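Local coordinates for DUF1116 domain-containing protein (Enterococcus faecalis, PDB 3CLQ), which is of unknown function but belongs to the AllG family, named for a subunit of oxamate carbamoyltransferase, and may take part in related carbamoyl chemistry, at residues V115-N120 against G124-T129; I174-M179 against G234-G239. All coordinates share one frame; numbering follows the deposited sequence.

Contact 1: residues V115-N120 against G124-T129; sequences VHIIKN and GNTAFT
Ile117 brings its CG2 methyl obliquely against the Phe128 ring, 3.8 Å from CE1, and the same methyl runs alongside CG2 of Thr126. With CG2 anti to the backbone N and CG1 beside it (chi1 -46°), the shorter branch faces the neighbouring strand while the longer one leads off. Beta-branched Ile117 and Thr126 suit extended backbone, and the large Phe128 ring also reaches CG2 of Val115 before packing on Val37 of the helix 34-37.

The other face carries His116, Ile118 and Ala127. Here the imidazole turns its ND1 edge to the partner strand, where Thr129 O takes a 2.7 Å bond from His116 N and a second from His116 ND1 at 3.0 Å. The ND1 donor stands above the carbonyl plane, yet the oxygen lies in the ring plane. Two donors thus grip Thr129 O, while the ND1 bond and Thr236 OG1 at NE2 fix the rotation of the ring. In the middle, Ile118 and Ala127 form the regular hydrogen-bonded pair, Ala127 N reaching Ile118 O over 2.9 Å.

Toward the turn, the amides of Asn120 and Asn125 meet obliquely, their planes 65° apart, with Asn120 ND2 giving a 3.1 Å bond to Asn125 OD1. Asparagine fits both places because it can donate and accept at once: Asn120 ND2 also bonds Ser24 OG, its OD1 accepts from Lys25 N and Thr122 N, and Asn125 ND2 reaches Cys243 O. The positive phi of Gly124 (74°) fits the reversal of the chain. This is a beta hairpin whose strand 126-130 forms one margin of a four-stranded antiparallel sheet.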
loop_
_atom_site.group_PDB
_atom_site.type_symbol
_atom_site.label_atom_id
_atom_site.label_comp_id
_atom_site.label_asym_id
_atom_site.label_seq_id
_atom_site.Cartn_x
_atom_site.Cartn_y
_atom_site.Cartn_z
ATOM N N VAL B 115 -18.199 -0.198 -17.628
ATOM C CA VAL B 115 -18.095 0.746 -16.508
ATOM C C VAL B 115 -18.210 0.035 -15.152
ATOM O O VAL B 115 -18.839 -1.014 -15.079
ATOM C CB VAL B 115 -19.174 1.872 -16.594
ATOM C CG1 VAL B 115 -18.853 2.840 -17.710
ATOM C CG2 VAL B 115 -20.585 1.290 -16.775
ATOM N N HIS B 116 -17.578 0.593 -14.104
ATOM C CA HIS B 116 -17.815 0.175 -12.701
ATOM C C HIS B 116 -19.248 0.510 -12.333
ATOM O O HIS B 116 -19.721 1.593 -12.649
ATOM C CB HIS B 116 -16.976 0.981 -11.698
ATOM C CG HIS B 116 -15.504 0.927 -11.924
ATOM N ND1 HIS B 116 -14.906 1.408 -13.069
ATOM C CD2 HIS B 116 -14.498 0.523 -11.115
ATOM C CE1 HIS B 116 -13.595 1.252 -12.972
ATOM N NE2 HIS B 116 -13.324 0.720 -11.798
ATOM N N ILE B 117 -19.940 -0.378 -11.643
ATOM C CA ILE B 117 -21.224 0.012 -11.106
ATOM C C ILE B 117 -21.074 0.122 -9.602
ATOM O O ILE B 117 -20.844 -0.888 -8.928
ATOM C CB ILE B 117 -22.285 -1.014 -11.396
ATOM C CG1 ILE B 117 -22.204 -1.457 -12.848
ATOM C CG2 ILE B 117 -23.634 -0.432 -11.105
ATOM C CD1 ILE B 117 -22.625 -2.899 -13.048
ATOM N N ILE B 118 -21.214 1.340 -9.091
ATOM C CA ILE B 118 -20.926 1.655 -7.703
ATOM C C ILE B 118 -22.193 2.176 -7.057
ATOM O O ILE B 118 -22.793 3.110 -7.555
ATOM C CB ILE B 118 -19.822 2.744 -7.613
ATOM C CG1 ILE B 118 -18.487 2.208 -8.112
ATOM C CG2 ILE B 118 -19.638 3.235 -6.192
ATOM C CD1 ILE B 118 -17.493 3.298 -8.355
ATOM N N LYS B 119 -22.609 1.592 -5.950
ATOM C CA LYS B 119 -23.922 1.894 -5.411
ATOM C C LYS B 119 -23.748 2.383 -4.001
ATOM O O LYS B 119 -22.966 1.822 -3.264
ATOM C CB LYS B 119 -24.788 0.637 -5.428
ATOM C CG LYS B 119 -26.258 0.846 -5.162
ATOM C CD LYS B 119 -27.021 -0.457 -5.445
ATOM C CE LYS B 119 -27.920 -0.896 -4.262
ATOM N NZ LYS B 119 -27.099 -1.384 -3.084
ATOM N N ASN B 120 -24.461 3.435 -3.621
ATOM C CA ASN B 120 -24.349 3.945 -2.268
ATOM C C ASN B 120 -25.104 3.090 -1.239
ATOM O O ASN B 120 -26.335 3.056 -1.234
ATOM C CB ASN B 120 -24.853 5.374 -2.220
ATOM C CG ASN B 120 -24.368 6.117 -0.992
ATOM O OD1 ASN B 120 -24.044 5.511 0.038
ATOM N ND2 ASN B 120 -24.318 7.448 -1.092
ATOM N N GLY B 124 -28.329 4.897 -1.412
ATOM C CA GLY B 124 -28.907 4.125 -2.482
ATOM C C GLY B 124 -28.815 4.679 -3.877
ATOM O O GLY B 124 -29.534 4.215 -4.771
ATOM N N ASN B 125 -27.961 5.672 -4.089
ATOM C CA ASN B 125 -27.760 6.181 -5.436
ATOM C C ASN B 125 -26.566 5.492 -6.079
ATOM O O ASN B 125 -25.683 4.978 -5.393
ATOM C CB ASN B 125 -27.588 7.693 -5.440
ATOM C CG ASN B 125 -26.315 8.129 -4.739
ATOM O OD1 ASN B 125 -26.221 8.053 -3.507
ATOM N ND2 ASN B 125 -25.322 8.596 -5.515
ATOM N N THR B 126 -26.549 5.475 -7.407
ATOM C CA THR B 126 -25.494 4.784 -8.146
ATOM C C THR B 126 -24.632 5.767 -8.953
ATOM O O THR B 126 -25.135 6.748 -9.496
ATOM C CB THR B 126 -26.104 3.755 -9.136
ATOM O OG1 THR B 126 -26.974 2.857 -8.445
ATOM C CG2 THR B 126 -25.019 2.964 -9.810
ATOM N N ALA B 127 -23.334 5.494 -9.039
ATOM C CA ALA B 127 -22.485 6.225 -9.974
ATOM C C ALA B 127 -21.792 5.237 -10.892
ATOM O O ALA B 127 -21.821 4.032 -10.635
ATOM C CB ALA B 127 -21.482 7.046 -9.250
ATOM N N PHE B 128 -21.169 5.748 -11.950
ATOM C CA PHE B 128 -20.484 4.915 -12.928
ATOM C C PHE B 128 -19.193 5.587 -13.405
ATOM O O PHE B 128 -19.137 6.826 -13.495
ATOM C CB PHE B 128 -21.383 4.756 -14.159
ATOM C CG PHE B 128 -22.777 4.259 -13.861
ATOM C CD1 PHE B 128 -23.036 2.891 -13.741
ATOM C CD2 PHE B 128 -23.831 5.152 -13.739
ATOM C CE1 PHE B 128 -24.331 2.432 -13.492
ATOM C CE2 PHE B 128 -25.123 4.694 -13.469
ATOM C CZ PHE B 128 -25.373 3.329 -13.345
ATOM N N THR B 129 -18.176 4.789 -13.732
ATOM C CA THR B 129 -17.007 5.261 -14.505
ATOM C C THR B 129 -16.471 4.144 -15.331
ATOM O O THR B 129 -16.644 2.990 -14.977
ATOM C CB THR B 129 -15.783 5.755 -13.677
ATOM O OG1 THR B 129 -15.775 5.198 -12.348
ATOM C CG2 THR B 129 -15.763 7.238 -13.601
#

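Contact 2: residues I174-M179 against G234-G239; sequences IDLRLM and GPTWMG
Met179, a selenomethionine, leans on the rim of the Trp237 indole, joining the first turn of the helix 176-183 to the start of the helix 234-247 in a Met-aromatic contact. Its CB lies 3.8 Å from Trp237 CH2, and CG comes slightly closer, 3.7 Å from the same carbon and near the ring plane. CG is anti to the backbone N (chi1 -166°), which carries the chain past the indole at about a right angle. The selenium, SE, is 4.0 Å from Trp237 CH2 and stays at the edge, 5.3 Å from the centroid of the six-membered ring and 80° off its normal. Beyond it the bend at chi3 turns the terminal CE away from the indole. The side chain as a whole also packs on Leu200 and Ala204 of the helix 195-210. A long, flexible, apolar residue suits this position, since it can run along the ring edge and still touch a third helix.

Leu176, one turn earlier, approaches Trp237 obliquely through CG, 4.1 Å from CZ3. Its branched end also spreads over the methyl of Thr236: CD1 is 4.1 Å from Thr236 CG2, where the two side chains cross at about a right angle. Threonine serves both neighbours, turning CG2 to the leucine and sending OG1 to His116 NE2. Tryptophan presents CZ3 to Leu176 and CH2 to Met179, while its NE1 makes a weak hydrogen bond to Ser233 OG.

No hydrogen bond crosses between the segments, so the helices are held here by apolar packing. Asp175 starts its helix as the N-cap: OD1 accepts from Leu178 N over 3.1 Å, nearly straight at 174°, with the donor above the carboxylate plane.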
loop_
_atom_site.group_PDB
_atom_site.type_symbol
_atom_site.label_atom_id
_atom_site.label_comp_id
_atom_site.label_asym_id
_atom_site.label_seq_id
_atom_site.Cartn_x
_atom_site.Cartn_y
_atom_site.Cartn_z
ATOM N N ILE B 174 -17.635 -4.907 -3.003
ATOM C CA ILE B 174 -16.409 -4.397 -2.440
ATOM C C ILE B 174 -16.667 -2.980 -1.883
ATOM O O ILE B 174 -17.250 -2.099 -2.563
ATOM C CB ILE B 174 -15.307 -4.399 -3.515
ATOM C CG1 ILE B 174 -15.081 -5.834 -4.003
ATOM C CG2 ILE B 174 -14.022 -3.757 -3.014
ATOM C CD1 ILE B 174 -13.837 -6.019 -4.823
ATOM N N ASP B 175 -16.265 -2.781 -0.625
ATOM C CA ASP B 175 -16.468 -1.511 0.069
ATOM C C ASP B 175 -15.387 -0.512 -0.285
ATOM O O ASP B 175 -14.224 -0.670 0.062
ATOM C CB ASP B 175 -16.518 -1.728 1.581
ATOM C CG ASP B 175 -16.690 -0.434 2.354
ATOM O OD1 ASP B 175 -16.685 0.675 1.751
ATOM O OD2 ASP B 175 -16.840 -0.543 3.589
ATOM N N LEU B 176 -15.779 0.542 -0.964
ATOM C CA LEU B 176 -14.796 1.414 -1.520
ATOM C C LEU B 176 -14.306 2.437 -0.499
ATOM O O LEU B 176 -13.130 2.785 -0.471
ATOM C CB LEU B 176 -15.380 2.070 -2.744
ATOM C CG LEU B 176 -15.006 1.543 -4.134
ATOM C CD1 LEU B 176 -14.479 0.113 -4.165
ATOM C CD2 LEU B 176 -16.183 1.726 -5.101
ATOM N N ARG B 177 -15.190 2.916 0.363
ATOM C CA ARG B 177 -14.736 3.887 1.342
ATOM C C ARG B 177 -13.756 3.246 2.302
ATOM O O ARG B 177 -12.823 3.879 2.746
ATOM C CB ARG B 177 -15.883 4.530 2.106
ATOM C CG ARG B 177 -15.441 5.743 2.889
ATOM C CD ARG B 177 -16.546 6.240 3.785
ATOM N NE ARG B 177 -16.826 5.294 4.863
ATOM C CZ ARG B 177 -17.847 5.402 5.710
ATOM N NH1 ARG B 177 -18.698 6.418 5.623
ATOM N NH2 ARG B 177 -18.012 4.496 6.655
ATOM N N LEU B 178 -13.960 1.987 2.621
ATOM C CA LEU B 178 -12.968 1.296 3.423
ATOM C C LEU B 178 -11.627 1.223 2.683
ATOM O O LEU B 178 -10.584 1.555 3.248
ATOM C CB LEU B 178 -13.445 -0.106 3.804
ATOM C CG LEU B 178 -12.464 -0.955 4.634
ATOM C CD1 LEU B 178 -12.175 -0.364 6.015
ATOM C CD2 LEU B 178 -12.970 -2.392 4.747
HETATM N N MSE B 179 -11.648 0.793 1.426
HETATM C CA MSE B 179 -10.395 0.564 0.721
HETATM C C MSE B 179 -9.645 1.878 0.538
HETATM O O MSE B 179 -8.428 1.954 0.660
HETATM C CB MSE B 179 -10.639 -0.130 -0.613
HETATM C CG MSE B 179 -9.386 -0.687 -1.241
HETATM SE SE MSE B 179 -9.767 -1.886 -2.768
HETATM C CE MSE B 179 -10.263 -3.515 -1.782
ATOM N N GLY B 234 -7.644 4.154 -10.234
ATOM C CA GLY B 234 -7.856 5.592 -10.364
ATOM C C GLY B 234 -9.313 5.916 -10.635
ATOM O O GLY B 234 -9.943 6.646 -9.870
ATOM N N PRO B 235 -9.865 5.389 -11.737
ATOM C CA PRO B 235 -11.289 5.580 -11.981
ATOM C C PRO B 235 -12.163 5.157 -10.808
ATOM O O PRO B 235 -13.163 5.832 -10.496
ATOM C CB PRO B 235 -11.550 4.701 -13.210
ATOM C CG PRO B 235 -10.257 4.797 -13.955
ATOM C CD PRO B 235 -9.217 4.678 -12.849
ATOM N N THR B 236 -11.777 4.069 -10.155
ATOM C CA THR B 236 -12.560 3.532 -9.067
ATOM C C THR B 236 -12.778 4.593 -7.987
ATOM O O THR B 236 -13.876 4.746 -7.464
ATOM C CB THR B 236 -11.882 2.282 -8.490
ATOM O OG1 THR B 236 -11.423 1.452 -9.567
ATOM C CG2 THR B 236 -12.843 1.483 -7.617
ATOM N N TRP B 237 -11.753 5.363 -7.665
ATOM C CA TRP B 237 -11.937 6.352 -6.619
ATOM C C TRP B 237 -12.792 7.535 -7.082
ATOM O O TRP B 237 -13.549 8.110 -6.310
ATOM C CB TRP B 237 -10.586 6.794 -6.069
ATOM C CG TRP B 237 -9.675 5.617 -5.764
ATOM C CD1 TRP B 237 -8.364 5.448 -6.177
ATOM C CD2 TRP B 237 -10.006 4.441 -5.012
ATOM N NE1 TRP B 237 -7.863 4.247 -5.715
ATOM C CE2 TRP B 237 -8.845 3.607 -4.997
ATOM C CE3 TRP B 237 -11.154 4.019 -4.325
ATOM C CZ2 TRP B 237 -8.810 2.376 -4.319
ATOM C CZ3 TRP B 237 -11.131 2.795 -3.677
ATOM C CH2 TRP B 237 -9.956 1.981 -3.677
HETATM N N MSE B 238 -12.698 7.873 -8.354
HETATM C CA MSE B 238 -13.519 8.947 -8.901
HETATM C C MSE B 238 -14.960 8.563 -8.712
HETATM O O MSE B 238 -15.802 9.376 -8.292
HETATM C CB MSE B 238 -13.208 9.192 -10.386
HETATM C CG MSE B 238 -11.831 9.810 -10.594
HETATM SE SE MSE B 238 -11.170 9.848 -12.436
HETATM C CE MSE B 238 -9.269 10.229 -12.062
ATOM N N GLY B 239 -15.224 7.291 -8.985
ATOM C CA GLY B 239 -16.582 6.767 -8.950
ATOM C C GLY B 239 -17.107 6.750 -7.536
ATOM O O GLY B 239 -18.284 7.061 -7.301
#

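How the contacts relate
Contact 1 and contact 2 have centres about 10 Å apart and meet at the helix 234-247, which supplies one segment of contact 2 and packs on the hairpin of contact 1. Their direct junction is at its first turn: His116 NE2 lies 3.0 Å from Thr236 OG1, and Thr129 OG1 probably bonds Pro235 O at 3.3 Å. Further along, Ile118 CD1 packs 3.6 Å from Gly239 C, where the lack of a side chain permits close approach, and Ala127 CB lies 3.7 Å from Gly239 O. Both contacts reach one antiparallel sheet, with strands 126-130 and 174-175 at its margins. No active site is established for this protein.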